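PDB 3FI7: Lmo1076 protein from Listeria monocytogenes serovar 1/2a, which probably hydrolyses cell-wall peptidoglycan as an N-acetylglucosaminidase-type autolysin of the GH73 family, this chain being its catalytic domain with an N-terminal extension. Local coordinates for residues F10-E13 and Q14-D17; D18-A21 and A22-S25. All coordinates share one frame; numbering follows the deposited sequence.

Contact 1. Residues F10-E13 and Q14-D17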
loop_
_atom_site.group_PDB
_atom_site.type_symbol
_atom_site.label_atom_id
_atom_site.label_comp_id
_atom_site.label_asym_id
_atom_site.label_seq_id
_atom_site.Cartn_x
_atom_site.Cartn_y
_atom_site.Cartn_z
ATOM N N PHE A 10 -31.282 19.509 23.732
ATOM C CA PHE A 10 -30.606 18.237 23.504
ATOM C C PHE A 10 -31.564 17.040 23.568
ATOM O O PHE A 10 -32.452 16.978 24.421
ATOM C CB PHE A 10 -29.442 18.058 24.486
ATOM C CG PHE A 10 -28.606 16.835 24.221
ATOM C CD1 PHE A 10 -27.596 16.862 23.271
ATOM C CD2 PHE A 10 -28.840 15.652 24.910
ATOM C CE1 PHE A 10 -26.819 15.735 23.016
ATOM C CE2 PHE A 10 -28.075 14.517 24.658
ATOM C CZ PHE A 10 -27.063 14.560 23.710
ATOM N N SER A 11 -31.368 16.089 22.656
ATOM C CA SER A 11 -32.183 14.876 22.599
ATOM C C SER A 11 -31.416 13.731 21.937
ATOM O O SER A 11 -31.003 13.839 20.777
ATOM C CB SER A 11 -33.468 15.150 21.819
ATOM O OG SER A 11 -34.033 13.957 21.321
ATOM N N LEU A 12 -31.230 12.633 22.662
ATOM C CA LEU A 12 -30.542 11.476 22.089
ATOM C C LEU A 12 -31.339 10.889 20.938
ATOM O O LEU A 12 -30.765 10.442 19.940
ATOM C CB LEU A 12 -30.269 10.402 23.141
ATOM C CG LEU A 12 -29.141 10.760 24.111
ATOM C CD1 LEU A 12 -29.052 9.735 25.245
ATOM C CD2 LEU A 12 -27.802 10.894 23.371
ATOM N N GLU A 13 -32.663 10.904 21.076
ATOM C CA GLU A 13 -33.537 10.351 20.054
ATOM C C GLU A 13 -33.322 11.089 18.729
ATOM O O GLU A 13 -33.196 10.470 17.670
ATOM C CB GLU A 13 -35.004 10.424 20.488
ATOM C CG GLU A 13 -35.430 9.334 21.479
ATOM C CD GLU A 13 -35.132 9.674 22.945
ATOM O OE1 GLU A 13 -34.389 10.642 23.224
ATOM O OE2 GLU A 13 -35.650 8.958 23.830
ATOM N N GLN A 14 -33.249 12.413 18.800
ATOM C CA GLN A 14 -33.039 13.224 17.610
ATOM C C GLN A 14 -31.653 12.990 17.008
ATOM O O GLN A 14 -31.514 12.885 15.790
ATOM C CB GLN A 14 -33.231 14.709 17.931
ATOM C CG GLN A 14 -33.250 15.598 16.697
ATOM C CD GLN A 14 -33.315 17.077 17.040
ATOM O OE1 GLN A 14 -33.564 17.454 18.189
ATOM N NE2 GLN A 14 -33.086 17.924 16.041
ATOM N N ASN A 15 -30.633 12.912 17.863
ATOM C CA ASN A 15 -29.279 12.612 17.406
ATOM C C ASN A 15 -29.236 11.322 16.583
ATOM O O ASN A 15 -28.656 11.290 15.492
ATOM C CB ASN A 15 -28.309 12.516 18.583
ATOM C CG ASN A 15 -28.052 13.863 19.243
ATOM O OD1 ASN A 15 -28.598 14.883 18.830
ATOM N ND2 ASN A 15 -27.218 13.865 20.281
ATOM N N ARG A 16 -29.870 10.272 17.097
ATOM C CA ARG A 16 -29.858 8.968 16.435
ATOM C C ARG A 16 -30.577 9.053 15.099
ATOM O O ARG A 16 -30.123 8.486 14.106
ATOM C CB ARG A 16 -30.519 7.908 17.314
ATOM C CG ARG A 16 -29.823 7.708 18.645
ATOM C CD ARG A 16 -30.521 6.643 19.499
ATOM N NE ARG A 16 -29.893 6.562 20.815
ATOM C CZ ARG A 16 -30.550 6.546 21.970
ATOM N NH1 ARG A 16 -29.865 6.487 23.104
ATOM N NH2 ARG A 16 -31.883 6.558 21.992
ATOM N N ASP A 17 -31.700 9.767 15.084
ATOM C CA ASP A 17 -32.460 9.964 13.861
ATOM C C ASP A 17 -31.654 10.744 12.825
ATOM O O ASP A 17 -31.652 10.395 11.648
ATOM C CB ASP A 17 -33.793 10.656 14.156
ATOM C CG ASP A 17 -34.801 9.716 14.802
ATOM O OD1 ASP A 17 -34.536 8.492 14.828
ATOM O OD2 ASP A 17 -35.855 10.195 15.281
HETATM O O HOH W 1 -29.790 16.831 20.323
#
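S11 OG accepts the backbone N-H of Q14 at 3.1 Å, and the N-H···O angle of 164° makes this a nearly straight bond. The hydroxyl oxygen can face that amide because chi1 of 158° sets OG roughly anti to the backbone N of S11. Behind this bond the i to i+4 series of the helix begins. S11 O accepts a hydrogen bond from N15 N at 3.1 Å, L12 O one from R16 N at 3.0 Å and E13 O one from D17 N. The N-H of S11 is satisfied by a water, which accepts from S11 N at 2.9 Å and donates to N15 OD1 at 2.7 Å; this bridge helps hold the OD1 end of the N15 amide. Its other end, ND2, lies 3.3 Å from F10 CE1, with the ring and amide planes 84° apart, the approach to the ring being oblique. On another flank, L12 CB sits 3.9 Å over one guanidinium face of R16, offset toward its rim, where the extended R16 chain reaches back along the helix. E13 OE2 and R16 NH2 are 4.8 Å apart, too far for a salt bridge, though their opposite charges may still attract at long range. Together, the side-chain acceptor at S11 and the backbone bonds that follow are those of a serine N-cap opening an exposed α-helix.

Contact 2. Residues D18-A21 and A22-S25. With SO4 (sulfate ion), chain B.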
loop_
_atom_site.group_PDB
_atom_site.type_symbol
_atom_site.label_atom_id
_atom_site.label_comp_id
_atom_site.label_asym_id
_atom_site.label_seq_id
_atom_site.Cartn_x
_atom_site.Cartn_y
_atom_site.Cartn_z
ATOM N N ASP A 18 -30.959 11.792 13.260
ATOM C CA ASP A 18 -30.105 12.537 12.338
ATOM C C ASP A 18 -28.965 11.656 11.826
ATOM O O ASP A 18 -28.684 11.646 10.635
ATOM C CB ASP A 18 -29.564 13.813 12.992
ATOM C CG ASP A 18 -30.662 14.842 13.272
ATOM O OD1 ASP A 18 -31.745 14.755 12.652
ATOM O OD2 ASP A 18 -30.445 15.745 14.106
ATOM N N ALA A 19 -28.325 10.904 12.725
ATOM C CA ALA A 19 -27.196 10.064 12.340
ATOM C C ALA A 19 -27.617 9.102 11.242
ATOM O O ALA A 19 -26.925 8.969 10.230
ATOM C CB ALA A 19 -26.649 9.293 13.539
ATOM N N MET A 20 -28.759 8.449 11.439
ATOM C CA MET A 20 -29.260 7.465 10.476
ATOM C C MET A 20 -29.708 8.125 9.180
ATOM O O MET A 20 -29.550 7.557 8.106
ATOM C CB MET A 20 -30.396 6.615 11.077
ATOM C CG MET A 20 -29.962 5.734 12.273
ATOM S SD MET A 20 -28.476 4.720 11.942
ATOM C CE MET A 20 -29.097 3.653 10.643
ATOM N N ALA A 21 -30.260 9.330 9.275
ATOM C CA ALA A 21 -30.682 10.044 8.074
ATOM C C ALA A 21 -29.483 10.367 7.193
ATOM O O ALA A 21 -29.607 10.418 5.964
ATOM C CB ALA A 21 -31.430 11.313 8.425
ATOM N N ALA A 22 -28.325 10.559 7.826
ATOM C CA ALA A 22 -27.123 10.965 7.112
ATOM C C ALA A 22 -26.308 9.783 6.613
ATOM O O ALA A 22 -25.391 9.952 5.812
ATOM C CB ALA A 22 -26.262 11.863 7.990
ATOM N N LEU A 23 -26.629 8.586 7.094
ATOM C CA LEU A 23 -25.824 7.416 6.761
ATOM C C LEU A 23 -25.756 7.156 5.250
ATOM O O LEU A 23 -26.776 7.131 4.573
ATOM C CB LEU A 23 -26.355 6.179 7.480
ATOM C CG LEU A 23 -25.629 4.877 7.121
ATOM C CD1 LEU A 23 -25.464 3.996 8.348
ATOM C CD2 LEU A 23 -26.357 4.132 5.998
ATOM N N ALA A 24 -24.551 6.968 4.726
ATOM C CA ALA A 24 -24.392 6.477 3.354
ATOM C C ALA A 24 -24.137 4.971 3.387
ATOM O O ALA A 24 -23.408 4.468 4.238
ATOM C CB ALA A 24 -23.250 7.193 2.643
ATOM N N SER A 25 -24.725 4.248 2.450
ATOM C CA SER A 25 -24.703 2.797 2.519
ATOM C C SER A 25 -23.394 2.175 2.042
ATOM O O SER A 25 -23.052 1.066 2.456
ATOM C CB SER A 25 -25.875 2.217 1.731
ATOM O OG SER A 25 -25.714 2.502 0.361
HETATM S S SO4 B . -25.574 5.943 -0.763
HETATM O O1 SO4 B . -26.368 5.465 -1.894
HETATM O O2 SO4 B . -25.342 7.393 -0.876
HETATM O O3 SO4 B . -26.310 5.633 0.466
HETATM O O4 SO4 B . -24.279 5.256 -0.757
HETATM O O HOH W 2 -29.366 7.230 5.314
#
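A22 and L23 meet the last turn of an α-helix, and M20 supplies the side chain whose end turns back toward them: this is the C-terminal end of helix 12-22, where regular bonding gives way to a loop. The evidence lies in the backbone. A22 N still reaches D18 O at 3.0 Å in the i to i+4 manner, but the N-H···O angle is a bent 136°, and the same N-H makes a weak second bond to A19 O. A22 CB lies 3.6 Å from D18 O. One residue on, L23 N gives a weak i to i+3 bond to M20 O at 3.3 Å. The chain then opens, L23 taking an extended backbone conformation. A water lies within hydrogen-bonding distance of M20 O and L23 O, 2.7 Å from the latter, and may bridge them, though other acceptors compete for its protons. Apolar contact is slight: the M20 side chain, folded by three successive torsions near -60°, brings CE to 4.3 Å from L23 CD1. Farther along the loop a sulfate ion, probably from the crystallisation liquor, rests against S25. Its O3 accepts the backbone N-H of S25 at 2.9 Å with an almost linear angle of 170°, while S25 OG lies 3.2 Å from the same oxygen.

From the N terminus, the chain enters helix 12-22 through contact 1, whose segments 10-13 and 14-17 follow each other without a gap, and leaves it through contact 2, where 18-21 runs on into 22-25. Neither contact closes a long loop: each joins residues a few positions apart, contact 1 within the first turns of the helix and contact 2 from its last turn into the loop. They succeed one another without nesting or crossing, their centres about 13 Å apart. Contact 2 thus ends where the loop toward helix 29-47 begins. Centred about 39 and 30 Å from the centre of the chain, both describe an exposed N-terminal helix whose closer end leads back toward the rest of the fold.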